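Local coordinates for protein membrane-bound protease PH1510 (Pyrococcus horikoshii, PDB 6M4B) that cleaves proteins such as casein and a stomatin homologue in vitro, preferentially near hydrophobic or aromatic residues, as the N-terminal serine-protease domain of a membrane-bound dimer, at residues 29-34 with 61-66; 40-45 with 68-73. The protein carries 1 engineered substitution. All blocks are in the same frame, centred on the assembly; numbering follows the deposited sequence.

Interaction 1 (29-34 with 61-66); sequences RYITIA and QRIQQS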
ATOM      1  N   ARG A  29     -12.352 -13.985   0.046  1.00 44.91           N
ATOM      2  CA  ARG A  29     -13.669 -14.636  -0.021  1.00 57.28           C
ATOM      3  C   ARG A  29     -14.561 -14.115   1.102  1.00 53.29           C
ATOM      4  O   ARG A  29     -15.667 -13.636   0.824  1.00 55.83           O
ATOM      5  CB  ARG A  29     -13.533 -16.176   0.040  1.00 63.04           C
ATOM      6  CG  ARG A  29     -14.843 -16.962  -0.066  1.00 73.37           C
ATOM      7  CD  ARG A  29     -14.613 -18.510  -0.073  1.00 81.39           C
ATOM      8  NE  ARG A  29     -15.817 -19.213   0.414  1.00 90.50           N
ATOM      9  CZ  ARG A  29     -16.106 -19.483   1.695  1.00 89.49           C
ATOM     10  NH1 ARG A  29     -17.235 -20.129   1.985  1.00 92.73           N
ATOM     11  NH2 ARG A  29     -15.296 -19.121   2.689  1.00 85.53           N
ATOM     12  N   TYR A  30     -14.060 -14.176   2.343  1.00 47.66           N
ATOM     13  CA  TYR A  30     -14.824 -13.737   3.517  1.00 48.44           C
ATOM     14  C   TYR A  30     -15.253 -12.253   3.412  1.00 49.31           C
ATOM     15  O   TYR A  30     -16.385 -11.882   3.705  1.00 47.32           O
ATOM     16  CB  TYR A  30     -14.008 -13.926   4.794  1.00 47.68           C
ATOM     17  CG  TYR A  30     -13.747 -15.353   5.229  1.00 51.97           C
ATOM     18  CD1 TYR A  30     -14.758 -16.313   5.213  1.00 58.69           C
ATOM     19  CD2 TYR A  30     -12.494 -15.738   5.718  1.00 56.24           C
ATOM     20  CE1 TYR A  30     -14.523 -17.620   5.645  1.00 58.17           C
ATOM     21  CE2 TYR A  30     -12.247 -17.037   6.157  1.00 59.44           C
ATOM     22  CZ  TYR A  30     -13.269 -17.984   6.111  1.00 61.05           C
ATOM     23  OH  TYR A  30     -13.049 -19.283   6.542  1.00 57.43           O
ATOM     24  N   ILE A  31     -14.344 -11.397   2.987  1.00 45.27           N
ATOM     25  CA  ILE A  31     -14.670  -9.973   2.877  1.00 47.53           C
ATOM     26  C   ILE A  31     -15.659  -9.759   1.734  1.00 46.30           C
ATOM     27  O   ILE A  31     -16.578  -8.946   1.849  1.00 45.34           O
ATOM     28  CB  ILE A  31     -13.391  -9.109   2.716  1.00 46.12           C
ATOM     29  CG1 ILE A  31     -12.524  -9.204   3.967  1.00 44.54           C
ATOM     30  CG2 ILE A  31     -13.736  -7.649   2.454  1.00 51.39           C
ATOM     31  CD1 ILE A  31     -11.102  -8.696   3.807  1.00 39.52           C
ATOM     32  N   THR A  32     -15.477 -10.471   0.620  1.00 50.25           N
ATOM     33  CA  THR A  32     -16.390 -10.289  -0.537  1.00 51.06           C
ATOM     34  C   THR A  32     -17.823 -10.657  -0.145  1.00 45.98           C
ATOM     35  O   THR A  32     -18.779  -9.895  -0.392  1.00 49.28           O
ATOM     36  CB  THR A  32     -15.956 -11.101  -1.790  1.00 49.30           C
ATOM     37  OG1 THR A  32     -14.603 -10.770  -2.121  1.00 50.62           O
ATOM     38  CG2 THR A  32     -16.833 -10.736  -2.970  1.00 51.08           C
ATOM     39  N   ILE A  33     -17.957 -11.781   0.532  1.00 47.84           N
ATOM     40  CA  ILE A  33     -19.266 -12.208   1.026  1.00 54.97           C
ATOM     41  C   ILE A  33     -19.916 -11.112   1.873  1.00 52.81           C
ATOM     42  O   ILE A  33     -21.020 -10.671   1.590  1.00 57.19           O
ATOM     43  CB  ILE A  33     -19.168 -13.526   1.824  1.00 54.28           C
ATOM     44  CG1 ILE A  33     -18.859 -14.680   0.872  1.00 56.46           C
ATOM     45  CG2 ILE A  33     -20.485 -13.805   2.547  1.00 57.29           C
ATOM     46  CD1 ILE A  33     -18.431 -15.971   1.555  1.00 58.84           C
ATOM     47  N   ALA A  34     -19.196 -10.647   2.890  1.00 56.88           N
ATOM     48  CA  ALA A  34     -19.717  -9.630   3.779  1.00 49.77           C
ATOM     49  C   ALA A  34     -20.071  -8.334   3.051  1.00 45.06           C
ATOM     50  O   ALA A  34     -21.048  -7.683   3.413  1.00 44.50           O
ATOM     51  CB  ALA A  34     -18.704  -9.350   4.884  1.00 55.22           C
ATOM     52  N   GLN A  61      -3.953  -4.608   1.477  1.00 44.47           N
ATOM     53  CA  GLN A  61      -4.586  -3.781   0.458  1.00 48.60           C
ATOM     54  C   GLN A  61      -6.053  -4.195   0.220  1.00 46.43           C
ATOM     55  O   GLN A  61      -6.889  -3.365  -0.089  1.00 42.07           O
ATOM     56  CB  GLN A  61      -3.796  -3.789  -0.864  1.00 49.97           C
ATOM     57  CG  GLN A  61      -3.659  -2.371  -1.459  1.00 59.46           C
ATOM     58  CD  GLN A  61      -4.195  -2.259  -2.840  1.00 63.38           C
ATOM     59  OE1 GLN A  61      -4.966  -3.108  -3.279  1.00 70.93           O
ATOM     60  NE2 GLN A  61      -3.828  -1.200  -3.528  1.00 64.72           N
ATOM     61  N   ARG A  62      -6.357  -5.466   0.353  1.00 43.28           N
ATOM     62  CA  ARG A  62      -7.765  -5.894   0.254  1.00 46.33           C
ATOM     63  C   ARG A  62      -8.623  -5.264   1.372  1.00 41.88           C
ATOM     64  O   ARG A  62      -9.706  -4.756   1.109  1.00 45.36           O
ATOM     65  CB  ARG A  62      -7.856  -7.406   0.330  1.00 43.83           C
ATOM     66  CG  ARG A  62      -9.235  -7.984   0.138  1.00 46.37           C
ATOM     67  CD  ARG A  62      -9.783  -7.627  -1.217  1.00 46.94           C
ATOM     68  NE  ARG A  62     -11.134  -8.107  -1.373  1.00 51.34           N
ATOM     69  CZ  ARG A  62     -12.250  -7.416  -1.172  1.00 56.19           C
ATOM     70  NH1 ARG A  62     -12.240  -6.146  -0.741  1.00 59.33           N
ATOM     71  NH2 ARG A  62     -13.418  -8.019  -1.416  1.00 51.63           N
ATOM     72  N   ILE A  63      -8.095  -5.269   2.585  1.00 37.51           N
ATOM     73  CA  ILE A  63      -8.756  -4.610   3.702  1.00 36.18           C
ATOM     74  C   ILE A  63      -8.913  -3.114   3.444  1.00 41.63           C
ATOM     75  O   ILE A  63     -10.000  -2.561   3.632  1.00 37.81           O
ATOM     76  CB  ILE A  63      -8.011  -4.886   5.001  1.00 37.30           C
ATOM     77  CG1 ILE A  63      -8.167  -6.375   5.335  1.00 36.93           C
ATOM     78  CG2 ILE A  63      -8.504  -4.000   6.144  1.00 36.54           C
ATOM     79  CD1 ILE A  63      -7.221  -6.883   6.372  1.00 41.20           C
ATOM     80  N   GLN A  64      -7.877  -2.460   2.936  1.00 42.15           N
ATOM     81  CA  GLN A  64      -7.959  -1.037   2.724  1.00 45.34           C
ATOM     82  C   GLN A  64      -9.013  -0.626   1.704  1.00 47.61           C
ATOM     83  O   GLN A  64      -9.544   0.459   1.815  1.00 39.70           O
ATOM     84  CB  GLN A  64      -6.598  -0.458   2.322  1.00 54.36           C
ATOM     85  CG  GLN A  64      -5.595  -0.378   3.477  1.00 62.76           C
ATOM     86  CD  GLN A  64      -4.226   0.126   3.013  1.00 68.37           C
ATOM     87  OE1 GLN A  64      -3.806  -0.146   1.875  1.00 84.41           O
ATOM     88  NE2 GLN A  64      -3.520   0.849   3.883  1.00 62.52           N
ATOM     89  N   GLN A  65      -9.234  -1.445   0.674  1.00 50.83           N
ATOM     90  CA  GLN A  65     -10.248  -1.193  -0.366  1.00 56.68           C
ATOM     91  C   GLN A  65     -11.626  -1.761   0.024  1.00 50.84           C
ATOM     92  O   GLN A  65     -12.548  -1.638  -0.738  1.00 47.41           O
ATOM     93  CB  GLN A  65      -9.847  -1.840  -1.724  1.00 65.69           C
ATOM     94  CG  GLN A  65      -8.469  -1.501  -2.319  1.00 75.69           C
ATOM     95  CD  GLN A  65      -8.365  -0.080  -2.848  1.00 88.14           C
ATOM     96  OE1 GLN A  65      -8.598   0.887  -2.129  1.00 85.43           O
ATOM     97  NE2 GLN A  65      -7.977   0.050  -4.106  1.00 95.86           N
ATOM     98  N   SER A  66     -11.719  -2.457   1.147  1.00 47.42           N
ATOM     99  CA  SER A  66     -12.969  -3.050   1.597  1.00 47.76           C
ATOM    100  C   SER A  66     -14.066  -2.021   1.637  1.00 43.18           C
ATOM    101  O   SER A  66     -13.869  -0.923   2.100  1.00 41.21           O
ATOM    102  CB  SER A  66     -12.829  -3.708   2.990  1.00 44.70           C
ATOM    103  OG  SER A  66     -14.069  -4.296   3.388  1.00 43.06           O
TER
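The side chains of Ile31, on helix 21-36, and Arg62, on helix 53-64, slide past each other in opposite directions, joining two neighbouring helices on one side of the parallel sheet in this ClpP/crotonase-type domain. Arg62 leaves its helix with CG anti to the backbone N (chi1 -176°), and the chain then bends at chi2 (61°). Its guanidinium meets two quite different neighbours. Over one face sits the CG2 methyl of Ile31, 3.6 Å above the plane and offset toward the rim, 3.8 Å from Arg62 NH1. At the edge, Arg62 NH2 donates to Thr32 OG1 over 3.1 Å; the hydroxyl oxygen lies nearly in the guanidinium plane, while the bond itself is somewhat bent at hydrogen (148°). The Thr32 and Arg62 side chains cross at about a right angle. Two carboxylates of helix 21-36 grip the same group, Asp28 in a salt bridge with NE and Glu35 in one with NH2, and so fix its rotation with the Ile31 methyl over its face; OG1 also bonds to the Asp28 carbonyl. The CD1 end of Ile31's other branch reaches Ile63 CG1 at 4.0 Å, the two isoleucines crossing roughly perpendicular. Past the end of helix 53-64, Ser66 OG bonds to the carbonyl of Ile68, and the same oxygen lies 3.5 Å from Ile31 CG2.

Interaction 2 (40-45 with 68-73); sequences EAIIIE and IPVIIY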
ATOM      1  N   GLU A  40     -22.572  -4.620   8.204  1.00 40.56           N
ATOM      2  CA  GLU A  40     -22.115  -3.505   9.000  1.00 42.58           C
ATOM      3  C   GLU A  40     -20.591  -3.562   9.212  1.00 38.28           C
ATOM      4  O   GLU A  40     -19.963  -2.541   9.389  1.00 43.51           O
ATOM      5  CB  GLU A  40     -22.847  -3.542  10.351  1.00 42.61           C
ATOM      6  CG  GLU A  40     -22.423  -2.518  11.399  1.00 44.89           C
ATOM      7  CD  GLU A  40     -22.678  -1.107  10.981  1.00 48.30           C
ATOM      8  OE1 GLU A  40     -22.099  -0.182  11.590  1.00 51.88           O
ATOM      9  OE2 GLU A  40     -23.429  -0.914  10.007  1.00 47.66           O
ATOM     10  N   ALA A  41     -20.050  -4.772   9.275  1.00 40.93           N
ATOM     11  CA  ALA A  41     -18.621  -5.031   9.559  1.00 41.75           C
ATOM     12  C   ALA A  41     -18.363  -6.516   9.427  1.00 42.98           C
ATOM     13  O   ALA A  41     -19.295  -7.325   9.583  1.00 41.82           O
ATOM     14  CB  ALA A  41     -18.207  -4.565  10.965  1.00 36.12           C
ATOM     15  N   ILE A  42     -17.101  -6.869   9.181  1.00 38.29           N
ATOM     16  CA  ILE A  42     -16.665  -8.258   9.295  1.00 39.51           C
ATOM     17  C   ILE A  42     -15.553  -8.319  10.334  1.00 40.46           C
ATOM     18  O   ILE A  42     -14.637  -7.503  10.312  1.00 38.03           O
ATOM     19  CB  ILE A  42     -16.238  -8.854   7.943  1.00 40.93           C
ATOM     20  CG1 ILE A  42     -15.865 -10.338   8.121  1.00 40.53           C
ATOM     21  CG2 ILE A  42     -15.117  -8.076   7.285  1.00 43.51           C
ATOM     22  CD1 ILE A  42     -15.525 -11.010   6.819  1.00 43.66           C
ATOM     23  N   ILE A  43     -15.671  -9.252  11.267  1.00 41.62           N
ATOM     24  CA  ILE A  43     -14.673  -9.503  12.289  1.00 40.28           C
ATOM     25  C   ILE A  43     -13.893 -10.745  11.858  1.00 43.81           C
ATOM     26  O   ILE A  43     -14.465 -11.767  11.506  1.00 43.38           O
ATOM     27  CB  ILE A  43     -15.277  -9.773  13.662  1.00 37.93           C
ATOM     28  CG1 ILE A  43     -16.015  -8.510  14.166  1.00 38.84           C
ATOM     29  CG2 ILE A  43     -14.176 -10.169  14.661  1.00 37.54           C
ATOM     30  CD1 ILE A  43     -16.966  -8.783  15.323  1.00 39.17           C
ATOM     31  N   ILE A  44     -12.577 -10.621  11.850  1.00 42.32           N
ATOM     32  CA  ILE A  44     -11.716 -11.710  11.505  1.00 38.88           C
ATOM     33  C   ILE A  44     -10.918 -12.033  12.723  1.00 37.78           C
ATOM     34  O   ILE A  44     -10.127 -11.224  13.174  1.00 42.03           O
ATOM     35  CB  ILE A  44     -10.881 -11.374  10.281  1.00 45.47           C
ATOM     36  CG1 ILE A  44     -11.842 -11.329   9.094  1.00 49.30           C
ATOM     37  CG2 ILE A  44      -9.775 -12.407  10.103  1.00 48.04           C
ATOM     38  CD1 ILE A  44     -11.229 -10.850   7.826  1.00 54.17           C
ATOM     39  N   GLU A  45     -11.176 -13.232  13.254  1.00 39.37           N
ATOM     40  CA  GLU A  45     -10.479 -13.768  14.416  1.00 46.65           C
ATOM     41  C   GLU A  45      -9.150 -14.347  13.922  1.00 44.08           C
ATOM     42  O   GLU A  45      -9.137 -15.314  13.165  1.00 43.82           O
ATOM     43  CB  GLU A  45     -11.311 -14.843  15.104  1.00 45.54           C
ATOM     44  CG  GLU A  45     -12.505 -14.269  15.864  1.00 50.38           C
ATOM     45  CD  GLU A  45     -13.473 -15.338  16.388  1.00 52.92           C
ATOM     46  OE1 GLU A  45     -13.306 -16.523  16.030  1.00 51.81           O
ATOM     47  OE2 GLU A  45     -14.412 -14.992  17.140  1.00 59.60           O
ATOM     48  N   ILE A  68     -16.668  -2.437   3.429  1.00 44.30           N
ATOM     49  CA  ILE A  68     -17.164  -2.466   4.795  1.00 45.79           C
ATOM     50  C   ILE A  68     -16.014  -2.507   5.788  1.00 45.45           C
ATOM     51  O   ILE A  68     -14.924  -2.968   5.460  1.00 41.19           O
ATOM     52  CB  ILE A  68     -18.091  -3.671   5.044  1.00 50.53           C
ATOM     53  CG1 ILE A  68     -17.321  -4.968   4.962  1.00 46.78           C
ATOM     54  CG2 ILE A  68     -19.248  -3.657   4.033  1.00 50.74           C
ATOM     55  CD1 ILE A  68     -18.159  -6.162   5.325  1.00 54.51           C
ATOM     56  N   PRO A  69     -16.258  -2.030   7.012  1.00 42.78           N
ATOM     57  CA  PRO A  69     -15.214  -2.146   8.032  1.00 41.87           C
ATOM     58  C   PRO A  69     -14.772  -3.601   8.296  1.00 37.86           C
ATOM     59  O   PRO A  69     -15.589  -4.468   8.436  1.00 38.26           O
ATOM     60  CB  PRO A  69     -15.885  -1.536   9.274  1.00 42.28           C
ATOM     61  CG  PRO A  69     -16.974  -0.641   8.738  1.00 39.09           C
ATOM     62  CD  PRO A  69     -17.449  -1.281   7.493  1.00 38.36           C
ATOM     63  N   VAL A  70     -13.465  -3.821   8.320  1.00 36.96           N
ATOM     64  CA  VAL A  70     -12.799  -5.043   8.753  1.00 35.43           C
ATOM     65  C   VAL A  70     -12.143  -4.855  10.138  1.00 34.96           C
ATOM     66  O   VAL A  70     -11.254  -3.984  10.337  1.00 45.37           O
ATOM     67  CB  VAL A  70     -11.685  -5.449   7.771  1.00 36.68           C
ATOM     68  CG1 VAL A  70     -11.114  -6.830   8.136  1.00 37.42           C
ATOM     69  CG2 VAL A  70     -12.225  -5.444   6.364  1.00 40.82           C
ATOM     70  N   ILE A  71     -12.543  -5.678  11.080  1.00 32.94           N
ATOM     71  CA  ILE A  71     -12.044  -5.643  12.443  1.00 37.36           C
ATOM     72  C   ILE A  71     -11.143  -6.868  12.566  1.00 38.92           C
ATOM     73  O   ILE A  71     -11.581  -7.984  12.306  1.00 40.31           O
ATOM     74  CB  ILE A  71     -13.189  -5.662  13.462  1.00 35.63           C
ATOM     75  CG1 ILE A  71     -14.047  -4.409  13.264  1.00 40.01           C
ATOM     76  CG2 ILE A  71     -12.633  -5.698  14.877  1.00 37.70           C
ATOM     77  CD1 ILE A  71     -15.301  -4.372  14.094  1.00 39.98           C
ATOM     78  N   ILE A  72      -9.897  -6.650  12.977  1.00 37.83           N
ATOM     79  CA  ILE A  72      -8.981  -7.737  13.209  1.00 37.34           C
ATOM     80  C   ILE A  72      -9.003  -7.995  14.711  1.00 33.64           C
ATOM     81  O   ILE A  72      -8.764  -7.087  15.496  1.00 34.18           O
ATOM     82  CB  ILE A  72      -7.554  -7.416  12.687  1.00 36.70           C
ATOM     83  CG1 ILE A  72      -7.569  -7.216  11.159  1.00 37.64           C
ATOM     84  CG2 ILE A  72      -6.609  -8.520  13.063  1.00 36.80           C
ATOM     85  CD1 ILE A  72      -7.953  -8.408  10.335  1.00 35.72           C
ATOM     86  N   TYR A  73      -9.340  -9.234  15.075  1.00 36.16           N
ATOM     87  CA  TYR A  73      -9.551  -9.624  16.445  1.00 36.30           C
ATOM     88  C   TYR A  73      -8.589 -10.749  16.726  1.00 39.22           C
ATOM     89  O   TYR A  73      -8.742 -11.850  16.198  1.00 39.76           O
ATOM     90  CB  TYR A  73     -10.979 -10.075  16.671  1.00 39.00           C
ATOM     91  CG  TYR A  73     -11.395 -10.473  18.102  1.00 38.48           C
ATOM     92  CD1 TYR A  73     -10.712 -10.016  19.213  1.00 41.76           C
ATOM     93  CD2 TYR A  73     -12.504 -11.310  18.320  1.00 38.20           C
ATOM     94  CE1 TYR A  73     -11.115 -10.338  20.492  1.00 39.29           C
ATOM     95  CE2 TYR A  73     -12.915 -11.660  19.615  1.00 39.99           C
ATOM     96  CZ  TYR A  73     -12.252 -11.147  20.695  1.00 41.92           C
ATOM     97  OH  TYR A  73     -12.648 -11.463  21.993  1.00 39.14           O
TER
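Tyr73 lies alongside Glu45 and reaches back to Ile43, at the C-terminal end of a parallel strand pair that closes a beta-alpha-beta crossover. With CG anti to the backbone N (chi1 -178°), beside the carbonyl carbon, the ring lies next to Glu45, CD2 3.8 Å from Glu45 CG. Tyr73 CB packs 3.8 Å from Ile43 CG2; the Glu45 carboxylate is turned 63° from the ring plane. Ile71 follows on the same face, side by side with Ile43, and sends its CD1 to Ala41 CB. On the other face Ile42 places CG2 between its backbone N and carbonyl carbon, where that methyl touches Val70 CG2 (4.0 Å) and Ile68 CD1 (4.1 Å). Ile42 is also gripped through its backbone: its N donates to Pro69 O and its O accepts from Ile71 N, both 2.9 Å. Ile44 continues the pattern, its N bonding to Ile71 O and its O to Tyr73 N. The N-to-C directions of 41-45 and 70-73 differ by 22°, the twist between neighbours. Strand 9-16 pairs with the other edge of strand 41-47. Helix 21-36 covers Ile42 and Ile44, whereas helix 175-182 packs on Ile43, Glu45 and Tyr73, whose OH bonds to the Ala172 carbonyl.

Overall arrangement
Interaction 1 lies in the helical layer that packs on the sheet to which interaction 2 belongs, with centres about 9 Å apart. The segments alternate along the chain: helix 21-36 leads into strand 41-47, and helix 53-64 carries the chain across to strand 70-74. The layers touch directly, Ala34 CB meeting Ile42 CB at 4.0 Å, Tyr30 O meeting Ile42 CD1 at 3.3 Å, and Ile63 CG2 packing 3.9 Å from Val70 CB. Both contacts stand away from the catalytic positions, Lys124 and Ala83, the latter an engineered replacement of the nucleophile. Beside interaction 1, Gln65 bonds to Asn58 and Asp54 of the second subunit; interaction 2 is untouched by that chain.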